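Side-chain contacts in PTS system, IIA component (PDB 3BED), which probably serves as the IIA subunit of a mannose- or sorbose-type phosphotransferase system, passing on phosphoryl groups for sugar uptake, and is dimeric in the crystal: residues A[35-40]-A[49-54]; A[81-84]-A[90-93]; A[94-99]-A[123-128]. All coordinates share one frame; numbering follows the deposited sequence.

Contact 1: residues A[35-40]-A[49-54]; sequences AIVSMT and QAKLAA
Val37 and Lys51 meet where strand 35-39 is covered by helix 44-59, and the contact divides into an apolar half and a polar one. In the packed half the two valine branches do the touching. CG1 of Val37 lies 4.0 Å from Lys51 CB, while CG2 sits over the helix backbone, 4.1 Å from Leu52 CA, with the CD1 branch of Leu52 a little farther off. Val37 and Leu52 are both buried, and both also reach Met11 of the neighbouring strand 7-13. Strand and helix segments run almost exactly antiparallel, at 173°, as expected for the first half of a right-handed beta-alpha-beta crossover; the helix leads on to parallel strand 64-68, on the far side of strand 7-13. On the looser side the lysine chain, extended from CG onward, carries its amine past Val37 towards the end of the strand. There Lys51 NZ donates to Ser38 O at 2.9 Å, close to head-on (C=O...N angle 163°), and also forms a salt bridge with Asp43. A water accepts from Ser38 N at 3.2 Å and takes only a weak bond from the amine, while the methyl CG2 of Thr40 borders this polar edge.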
ATOM      1  N   ALA A  35      -4.721  14.134  -6.535  1.00 20.11           N
ATOM      2  CA  ALA A  35      -5.595  13.611  -7.594  1.00 19.40           C
ATOM      3  C   ALA A  35      -5.418  12.102  -7.609  1.00 20.24           C
ATOM      4  O   ALA A  35      -4.448  11.587  -7.063  1.00 20.07           O
ATOM      5  CB  ALA A  35      -5.214  14.212  -8.934  1.00 20.19           C
ATOM      6  N   ILE A  36      -6.398  11.410  -8.183  1.00 18.78           N
ATOM      7  CA  ILE A  36      -6.365   9.939  -8.188  1.00 19.13           C
ATOM      8  C   ILE A  36      -6.626   9.448  -9.585  1.00 19.17           C
ATOM      9  O   ILE A  36      -7.504   9.977 -10.275  1.00 19.17           O
ATOM     10  CB  ILE A  36      -7.518   9.369  -7.280  1.00 20.24           C
ATOM     11  CG1 ILE A  36      -7.357   9.821  -5.809  1.00 19.71           C
ATOM     12  CG2 ILE A  36      -7.608   7.882  -7.398  1.00 19.99           C
ATOM     13  CD1 ILE A  36      -6.035   9.323  -5.127  1.00 21.48           C
ATOM     14  N   VAL A  37      -5.876   8.434 -10.012  1.00 18.62           N
ATOM     15  CA  VAL A  37      -6.259   7.606 -11.184  1.00 18.08           C
ATOM     16  C   VAL A  37      -6.508   6.181 -10.712  1.00 18.37           C
ATOM     17  O   VAL A  37      -5.600   5.528 -10.141  1.00 18.75           O
ATOM     18  CB  VAL A  37      -5.183   7.568 -12.269  1.00 19.12           C
ATOM     19  CG1 VAL A  37      -5.615   6.634 -13.444  1.00 19.38           C
ATOM     20  CG2 VAL A  37      -4.869   8.986 -12.744  1.00 18.61           C
ATOM     21  N   SER A  38      -7.739   5.742 -10.940  1.00 18.72           N
ATOM     22  CA  SER A  38      -8.211   4.402 -10.616  1.00 19.71           C
ATOM     23  C   SER A  38      -8.411   3.668 -11.928  1.00 19.40           C
ATOM     24  O   SER A  38      -9.378   3.961 -12.683  1.00 22.67           O
ATOM     25  CB  SER A  38      -9.555   4.510  -9.892  1.00 21.04           C
ATOM     26  OG  SER A  38      -9.350   5.091  -8.603  1.00 22.10           O
HETATM   27  N   MSE A  39      -7.481   2.775 -12.269  1.00 19.31           N
HETATM   28  CA  MSE A  39      -7.610   2.063 -13.544  1.00 18.74           C
HETATM   29  C   MSE A  39      -8.531   0.872 -13.357  1.00 18.03           C
HETATM   30  O   MSE A  39      -8.202  -0.085 -12.664  1.00 17.41           O
HETATM   31  CB  MSE A  39      -6.250   1.563 -14.061  1.00 19.41           C
HETATM   32  CG  MSE A  39      -6.417   0.834 -15.400  1.00 18.95           C
HETATM   33 SE   MSE A  39      -4.744   0.064 -16.024  0.75 22.64          SE
HETATM   34  CE  MSE A  39      -4.689  -1.358 -14.823  1.00 21.14           C
ATOM     35  N   THR A  40      -9.684   0.908 -13.975  1.00 17.26           N
ATOM     36  CA  THR A  40     -10.609  -0.205 -13.819  1.00 19.67           C
ATOM     37  C   THR A  40     -10.288  -1.320 -14.808  1.00 19.46           C
ATOM     38  O   THR A  40      -9.409  -1.168 -15.687  1.00 18.16           O
ATOM     39  CB  THR A  40     -12.037   0.248 -14.087  1.00 20.22           C
ATOM     40  OG1 THR A  40     -12.166   0.552 -15.467  1.00 22.19           O
ATOM     41  CG2 THR A  40     -12.368   1.471 -13.233  1.00 21.59           C
ATOM     42  N   GLN A  49      -4.307   6.365 -19.931  1.00 18.27           N
ATOM     43  CA  GLN A  49      -3.602   7.543 -20.444  1.00 20.27           C
ATOM     44  C   GLN A  49      -4.491   8.771 -20.420  1.00 19.79           C
ATOM     45  O   GLN A  49      -4.036   9.860 -20.066  1.00 20.41           O
ATOM     46  CB  GLN A  49      -3.164   7.295 -21.889  1.00 19.73           C
ATOM     47  CG  GLN A  49      -1.956   6.371 -22.035  1.00 21.46           C
ATOM     48  CD  GLN A  49      -1.589   6.129 -23.524  1.00 23.28           C
ATOM     49  OE1 GLN A  49      -2.448   6.074 -24.383  1.00 27.03           O
ATOM     50  NE2 GLN A  49      -0.305   5.966 -23.801  1.00 28.36           N
ATOM     51  N   ALA A  50      -5.745   8.596 -20.799  1.00 20.61           N
ATOM     52  CA  ALA A  50      -6.645   9.734 -20.881  1.00 20.84           C
ATOM     53  C   ALA A  50      -6.949  10.265 -19.474  1.00 20.82           C
ATOM     54  O   ALA A  50      -7.037  11.483 -19.266  1.00 21.53           O
ATOM     55  CB  ALA A  50      -7.947   9.370 -21.615  1.00 21.59           C
ATOM     56  N   LYS A  51      -7.100   9.372 -18.497  1.00 19.31           N
ATOM     57  CA  LYS A  51      -7.402   9.816 -17.128  1.00 19.22           C
ATOM     58  C   LYS A  51      -6.234  10.617 -16.565  1.00 19.29           C
ATOM     59  O   LYS A  51      -6.444  11.672 -15.958  1.00 20.05           O
ATOM     60  CB  LYS A  51      -7.705   8.629 -16.229  1.00 20.34           C
ATOM     61  CG  LYS A  51      -9.082   8.039 -16.480  1.00 18.70           C
ATOM     62  CD  LYS A  51      -9.300   6.848 -15.546  1.00 21.51           C
ATOM     63  CE  LYS A  51     -10.711   6.305 -15.667  1.00 23.33           C
ATOM     64  NZ  LYS A  51     -11.036   5.222 -14.638  1.00 23.16           N
ATOM     65  N   LEU A  52      -5.005  10.117 -16.740  1.00 17.59           N
ATOM     66  CA  LEU A  52      -3.877  10.898 -16.242  1.00 18.28           C
ATOM     67  C   LEU A  52      -3.749  12.214 -17.042  1.00 19.51           C
ATOM     68  O   LEU A  52      -3.421  13.267 -16.474  1.00 19.03           O
ATOM     69  CB  LEU A  52      -2.572  10.122 -16.349  1.00 18.14           C
ATOM     70  CG  LEU A  52      -1.326  10.809 -15.831  1.00 17.63           C
ATOM     71  CD1 LEU A  52      -1.487  11.232 -14.368  1.00 18.11           C
ATOM     72  CD2 LEU A  52      -0.083   9.943 -16.022  1.00 17.93           C
ATOM     73  N   ALA A  53      -3.986  12.142 -18.346  1.00 20.24           N
ATOM     74  CA  ALA A  53      -3.785  13.347 -19.197  1.00 20.69           C
ATOM     75  C   ALA A  53      -4.734  14.467 -18.739  1.00 22.25           C
ATOM     76  O   ALA A  53      -4.329  15.634 -18.705  1.00 22.81           O
ATOM     77  CB  ALA A  53      -4.049  13.035 -20.665  1.00 20.72           C
ATOM     78  N   ALA A  54      -5.968  14.105 -18.361  1.00 21.51           N
ATOM     79  CA  ALA A  54      -6.943  15.117 -17.923  1.00 22.80           C
ATOM     80  C   ALA A  54      -6.443  15.871 -16.698  1.00 23.11           C
ATOM     81  O   ALA A  54      -6.614  17.099 -16.597  1.00 24.10           O
ATOM     82  CB  ALA A  54      -8.263  14.476 -17.664  1.00 22.44           C
TER
HETATM   83  O   HOH W   1     -10.052   7.513 -12.200  1.00 19.10           O

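Contact 2: residues A[81-84]-A[90-93]; sequences MAMG and RVVA
A bend at the last torsion of Met83, a selenomethionine (chi3 79°), turns its methyl out of an otherwise extended chain and onto Arg90, leaving the selenium beside Val91. The first torsion of Val91 (179°) matches this by placing CG2 next to its own backbone N, on the flank that faces the incoming chain. The two side chains approach at a slant, and Met83 SE reaches Val91 CG2 at 3.8 Å. CG of Met83 adds a second touch on the same branch, so one valine methyl packs along the middle of the chain. The methyl at the tip behaves differently, resting equally on backbone and side chain of Arg90: Met83 CE is 4.0 Å from both CA and CD of Arg90. Although the arginine sets out away from the 81-84 segment, its bend at chi2 (-77°) keeps CD within reach, and the two chains cross nearly perpendicular to each other. Only the aliphatic part of Arg90 is used here. Its charged end turns to other work, with NE in a salt bridge to Asp112 and NH1 bonded to Pro87 O. No hydrogen bond links the two segments; van der Waals packing and burial of apolar surface hold them together. The contact joins the chain around Met83, at the C-terminal side of helix 74-82, to strand 89-93, whose Val92 and Ala93 pair antiparallel with a strand of the second subunit. Val91 also packs on Cys76 and Ala79 of that helix, Val92 packs on helix 111-124, and Ile129 of the second subunit lies against both Met83 and Val91.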
HETATM    1  N   MSE A  81       5.360   7.325 -19.003  1.00 18.98           N
HETATM    2  CA  MSE A  81       5.273   7.842 -20.379  1.00 20.72           C
HETATM    3  C   MSE A  81       4.982   9.366 -20.343  1.00 20.68           C
HETATM    4  O   MSE A  81       5.447  10.134 -21.182  1.00 21.49           O
HETATM    5  CB  MSE A  81       4.160   7.134 -21.167  1.00 20.67           C
HETATM    6  CG  MSE A  81       4.536   5.703 -21.603  1.00 20.60           C
HETATM    7 SE   MSE A  81       3.091   4.927 -22.676  0.75 25.80          SE
HETATM    8  CE  MSE A  81       2.526   3.600 -21.383  1.00 22.39           C
ATOM      9  N   ALA A  82       4.214   9.801 -19.356  1.00 19.65           N
ATOM     10  CA  ALA A  82       3.882  11.222 -19.216  1.00 20.37           C
ATOM     11  C   ALA A  82       5.116  12.067 -18.892  1.00 20.17           C
ATOM     12  O   ALA A  82       5.186  13.273 -19.231  1.00 20.57           O
ATOM     13  CB  ALA A  82       2.755  11.387 -18.174  1.00 20.28           C
HETATM   14  N   MSE A  83       6.123  11.471 -18.261  1.00 20.35           N
HETATM   15  CA  MSE A  83       7.330  12.233 -18.004  1.00 23.86           C
HETATM   16  C   MSE A  83       8.031  12.792 -19.256  1.00 23.39           C
HETATM   17  O   MSE A  83       8.801  13.771 -19.148  1.00 24.65           O
HETATM   18  CB  MSE A  83       8.308  11.424 -17.165  1.00 23.05           C
HETATM   19  CG  MSE A  83       7.816  11.104 -15.754  1.00 25.33           C
HETATM   20 SE   MSE A  83       9.111   9.911 -14.870  0.75 34.63          SE
HETATM   21  CE  MSE A  83      10.396  11.192 -14.385  1.00 32.02           C
ATOM     22  N   GLY A  84       7.772  12.208 -20.430  1.00 23.40           N
ATOM     23  CA  GLY A  84       8.388  12.712 -21.669  1.00 24.94           C
ATOM     24  C   GLY A  84       7.785  14.018 -22.146  1.00 25.78           C
ATOM     25  O   GLY A  84       8.376  14.724 -23.000  1.00 28.31           O
ATOM     26  N   ARG A  90       7.586  13.636 -11.630  1.00 19.17           N
ATOM     27  CA  ARG A  90       8.358  12.458 -11.245  1.00 18.40           C
ATOM     28  C   ARG A  90       7.392  11.350 -10.813  1.00 19.21           C
ATOM     29  O   ARG A  90       6.217  11.619 -10.535  1.00 19.63           O
ATOM     30  CB  ARG A  90       9.359  12.770 -10.118  1.00 19.50           C
ATOM     31  CG  ARG A  90      10.318  13.965 -10.404  1.00 21.33           C
ATOM     32  CD  ARG A  90      11.466  13.570 -11.369  1.00 22.24           C
ATOM     33  NE  ARG A  90      12.359  14.704 -11.619  1.00 23.47           N
ATOM     34  CZ  ARG A  90      12.099  15.751 -12.409  1.00 25.20           C
ATOM     35  NH1 ARG A  90      10.985  15.822 -13.144  1.00 23.68           N
ATOM     36  NH2 ARG A  90      13.002  16.746 -12.475  1.00 24.58           N
ATOM     37  N   VAL A  91       7.925  10.134 -10.720  1.00 18.53           N
ATOM     38  CA  VAL A  91       7.129   8.948 -10.416  1.00 18.58           C
ATOM     39  C   VAL A  91       7.885   8.083  -9.437  1.00 18.59           C
ATOM     40  O   VAL A  91       9.056   7.793  -9.643  1.00 19.33           O
ATOM     41  CB  VAL A  91       6.865   8.112 -11.697  1.00 17.51           C
ATOM     42  CG1 VAL A  91       6.037   6.855 -11.372  1.00 19.19           C
ATOM     43  CG2 VAL A  91       6.142   8.965 -12.777  1.00 18.37           C
ATOM     44  N   VAL A  92       7.202   7.680  -8.356  1.00 18.25           N
ATOM     45  CA  VAL A  92       7.706   6.672  -7.431  1.00 17.42           C
ATOM     46  C   VAL A  92       6.696   5.522  -7.393  1.00 17.23           C
ATOM     47  O   VAL A  92       5.481   5.750  -7.248  1.00 17.54           O
ATOM     48  CB  VAL A  92       7.877   7.257  -6.019  1.00 17.82           C
ATOM     49  CG1 VAL A  92       8.401   6.209  -5.047  1.00 19.36           C
ATOM     50  CG2 VAL A  92       8.826   8.487  -6.072  1.00 17.43           C
ATOM     51  N   ALA A  93       7.216   4.302  -7.509  1.00 16.60           N
ATOM     52  CA  ALA A  93       6.344   3.103  -7.451  1.00 16.57           C
ATOM     53  C   ALA A  93       6.426   2.449  -6.064  1.00 16.19           C
ATOM     54  O   ALA A  93       7.338   2.770  -5.291  1.00 16.40           O
ATOM     55  CB  ALA A  93       6.779   2.081  -8.532  1.00 16.83           C
TER

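Contact 3: residues A[94-99]-A[123-128]; sequences GLNLAM and QSAVTT
The amide nitrogen ND2 of Asn96 is gripped by two carbonyl oxygens, Gly122 O of its own chain and Gly94 O of the second subunit, while methyls of Ala125 and Val126 lie beside it at van der Waals distance. Val126 CG2 comes to 3.7 Å from Asn96 ND2, and Ala125 CB to 3.8 Å from the same nitrogen. The other end of the amide is committed too: Asn96 is the N-cap of helix 97-105, and its OD1 accepts from Met99 N at 3.2 Å. That bond bends moderately (151° at the hydrogen), with the donor tilted 19° from the carbonyl plane. A chi1 of 51°, which sets CG between the backbone N and the carbonyl carbon, lets OD1 turn back over the first helical turn while ND2 faces outward to the 123-128 segment. Next to the polar group, Ala98 CB and Ala125 CB stand methyl to methyl at 3.5 Å, closer than carbon pairs usually come. Beyond Val126 the chain enters strand 127-129, which pairs antiparallel with the second subunit and carries the sheet across the interface, consistent with the exchanged C-terminal strands of mannose-type IIA dimers. Val126 O also accepts from Gln123 NE2 of that subunit. With its oxygen capping a helix and its nitrogen bonded in both chains, the Asn96 amide should resist flipping, and a single side chain couples a helix start to the dimer interface.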
ATOM      1  N   GLY A  94       5.473   1.544  -5.761  1.00 15.02           N
ATOM      2  CA  GLY A  94       5.478   0.803  -4.512  1.00 15.37           C
ATOM      3  C   GLY A  94       4.623   1.449  -3.424  1.00 14.53           C
ATOM      4  O   GLY A  94       4.833   1.177  -2.249  1.00 15.67           O
ATOM      5  N   LEU A  95       3.626   2.263  -3.813  1.00 14.78           N
ATOM      6  CA  LEU A  95       2.808   3.011  -2.841  1.00 14.40           C
ATOM      7  C   LEU A  95       2.398   2.195  -1.641  1.00 15.00           C
ATOM      8  O   LEU A  95       1.784   1.140  -1.792  1.00 15.34           O
ATOM      9  CB  LEU A  95       1.510   3.444  -3.548  1.00 14.62           C
ATOM     10  CG  LEU A  95       0.403   4.167  -2.781  1.00 15.77           C
ATOM     11  CD1 LEU A  95       0.892   5.456  -2.139  1.00 15.90           C
ATOM     12  CD2 LEU A  95      -0.839   4.451  -3.709  1.00 17.23           C
ATOM     13  N   ASN A  96       2.735   2.703  -0.448  1.00 15.92           N
ATOM     14  CA  ASN A  96       2.201   2.187   0.785  1.00 14.48           C
ATOM     15  C   ASN A  96       1.772   3.388   1.633  1.00 15.33           C
ATOM     16  O   ASN A  96       1.985   4.570   1.244  1.00 14.75           O
ATOM     17  CB  ASN A  96       3.171   1.250   1.534  1.00 15.86           C
ATOM     18  CG  ASN A  96       4.539   1.865   1.719  1.00 14.53           C
ATOM     19  OD1 ASN A  96       4.686   3.109   1.739  1.00 14.21           O
ATOM     20  ND2 ASN A  96       5.586   0.973   1.849  1.00 14.77           N
ATOM     21  N   LEU A  97       1.095   3.093   2.728  1.00 13.42           N
ATOM     22  CA  LEU A  97       0.471   4.187   3.482  1.00 14.71           C
ATOM     23  C   LEU A  97       1.516   5.147   4.045  1.00 14.59           C
ATOM     24  O   LEU A  97       1.263   6.357   4.106  1.00 17.41           O
ATOM     25  CB  LEU A  97      -0.387   3.621   4.613  1.00 13.98           C
ATOM     26  CG  LEU A  97      -1.279   4.659   5.340  1.00 13.60           C
ATOM     27  CD1 LEU A  97      -2.172   5.488   4.393  1.00 14.42           C
ATOM     28  CD2 LEU A  97      -2.156   3.923   6.322  1.00 15.51           C
ATOM     29  N   ALA A  98       2.665   4.637   4.487  1.00 15.37           N
ATOM     30  CA  ALA A  98       3.635   5.543   5.045  1.00 15.74           C
ATOM     31  C   ALA A  98       4.054   6.577   4.001  1.00 16.87           C
ATOM     32  O   ALA A  98       4.296   7.751   4.333  1.00 17.00           O
ATOM     33  CB  ALA A  98       4.857   4.756   5.543  1.00 16.89           C
HETATM   34  N   MSE A  99       4.191   6.134   2.755  1.00 16.58           N
HETATM   35  CA  MSE A  99       4.611   7.056   1.706  0.60 17.63           C
HETATM   36  C   MSE A  99       3.576   8.139   1.500  1.00 17.35           C
HETATM   37  O   MSE A  99       3.931   9.326   1.317  1.00 17.73           O
HETATM   38  CB  MSE A  99       4.868   6.307   0.397  0.60 17.32           C
HETATM   39  CG  MSE A  99       6.101   5.506   0.394  0.60 18.06           C
HETATM   40 SE   MSE A  99       5.991   4.251  -1.123  0.46 22.84          SE
HETATM   41  CE  MSE A  99       5.166   5.650  -2.334  0.40 10.45           C
ATOM     42  N   GLN A 123      10.515   2.399   1.560  1.00 18.28           N
ATOM     43  CA  GLN A 123      11.343   1.219   1.835  1.00 18.64           C
ATOM     44  C   GLN A 123      11.441   0.958   3.310  1.00 18.98           C
ATOM     45  O   GLN A 123      11.273  -0.189   3.744  1.00 19.95           O
ATOM     46  CB  GLN A 123      12.769   1.341   1.241  1.00 19.73           C
ATOM     47  CG  GLN A 123      12.713   1.453  -0.274  1.00 21.70           C
ATOM     48  CD  GLN A 123      14.006   1.917  -0.898  1.00 26.00           C
ATOM     49  OE1 GLN A 123      14.981   2.206  -0.200  1.00 29.85           O
ATOM     50  NE2 GLN A 123      14.036   1.973  -2.229  1.00 24.09           N
ATOM     51  N   SER A 124      11.655   2.009   4.095  1.00 19.62           N
ATOM     52  CA  SER A 124      11.794   1.854   5.557  0.60 19.30           C
ATOM     53  C   SER A 124      10.512   1.404   6.216  1.00 19.67           C
ATOM     54  O   SER A 124      10.511   0.845   7.333  1.00 19.61           O
ATOM     55  CB  SER A 124      12.262   3.149   6.226  0.60 20.20           C
ATOM     56  OG  SER A 124      13.578   3.470   5.812  0.60 19.08           O
ATOM     57  N   ALA A 125       9.397   1.690   5.528  1.00 18.36           N
ATOM     58  CA  ALA A 125       8.075   1.335   6.049  1.00 19.19           C
ATOM     59  C   ALA A 125       7.793  -0.174   6.059  1.00 18.46           C
ATOM     60  O   ALA A 125       6.820  -0.636   6.667  1.00 18.65           O
ATOM     61  CB  ALA A 125       7.000   2.016   5.213  1.00 20.83           C
ATOM     62  N   VAL A 126       8.542  -0.908   5.258  1.00 17.72           N
ATOM     63  CA  VAL A 126       8.273  -2.332   5.074  1.00 17.61           C
ATOM     64  C   VAL A 126       9.196  -3.087   6.031  1.00 18.92           C
ATOM     65  O   VAL A 126      10.429  -3.114   5.860  1.00 19.91           O
ATOM     66  CB  VAL A 126       8.528  -2.795   3.622  1.00 17.02           C
ATOM     67  CG1 VAL A 126       8.390  -4.317   3.526  1.00 16.39           C
ATOM     68  CG2 VAL A 126       7.588  -2.029   2.595  1.00 16.71           C
ATOM     69  N   THR A 127       8.604  -3.677   7.070  1.00 18.54           N
ATOM     70  CA  THR A 127       9.379  -4.423   8.066  0.50 19.19           C
ATOM     71  C   THR A 127       8.546  -5.537   8.658  1.00 19.01           C
ATOM     72  O   THR A 127       7.330  -5.474   8.663  1.00 18.03           O
ATOM     73  CB  THR A 127       9.855  -3.509   9.249  0.50 19.56           C
ATOM     74  OG1 THR A 127      10.850  -4.176  10.029  0.50 22.06           O
ATOM     75  CG2 THR A 127       8.716  -3.200  10.173  0.50 20.40           C
ATOM     76  N   THR A 128       9.239  -6.570   9.152  1.00 18.13           N
ATOM     77  CA  THR A 128       8.575  -7.595   9.957  0.60 18.58           C
ATOM     78  C   THR A 128       8.379  -7.040  11.376  1.00 20.09           C
ATOM     79  O   THR A 128       9.297  -6.478  11.961  1.00 21.95           O
ATOM     80  CB  THR A 128       9.359  -8.929   9.935  0.60 18.71           C
ATOM     81  OG1 THR A 128       9.440  -9.391   8.589  0.60 14.84           O
ATOM     82  CG2 THR A 128       8.632 -10.033  10.753  0.60 17.98           C
TER

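The three contacts follow one another along the chain and cross the domain from its outer edge to its dimer interface. Contacts 1 and 2 have centres 13 Å apart and dock on the same parallel sheet; they touch where Leu52 CD2 of helix 44-59 meets Ala82 CB of helix 74-82 at 3.8 Å. Contact 2 gives way to contact 3 as strand 89-93 runs into the turn before helix 97-105, and Val92 CG1 packs on Met99 CE at 4.3 Å. Contacts 1 and 3 lie on opposite sides of the chain's centre, about 23 Å apart between centres. Contacts 2 and 3 both touch the second subunit, whereas contact 1 packs strand 35-39 on helix 44-59 of the same chain.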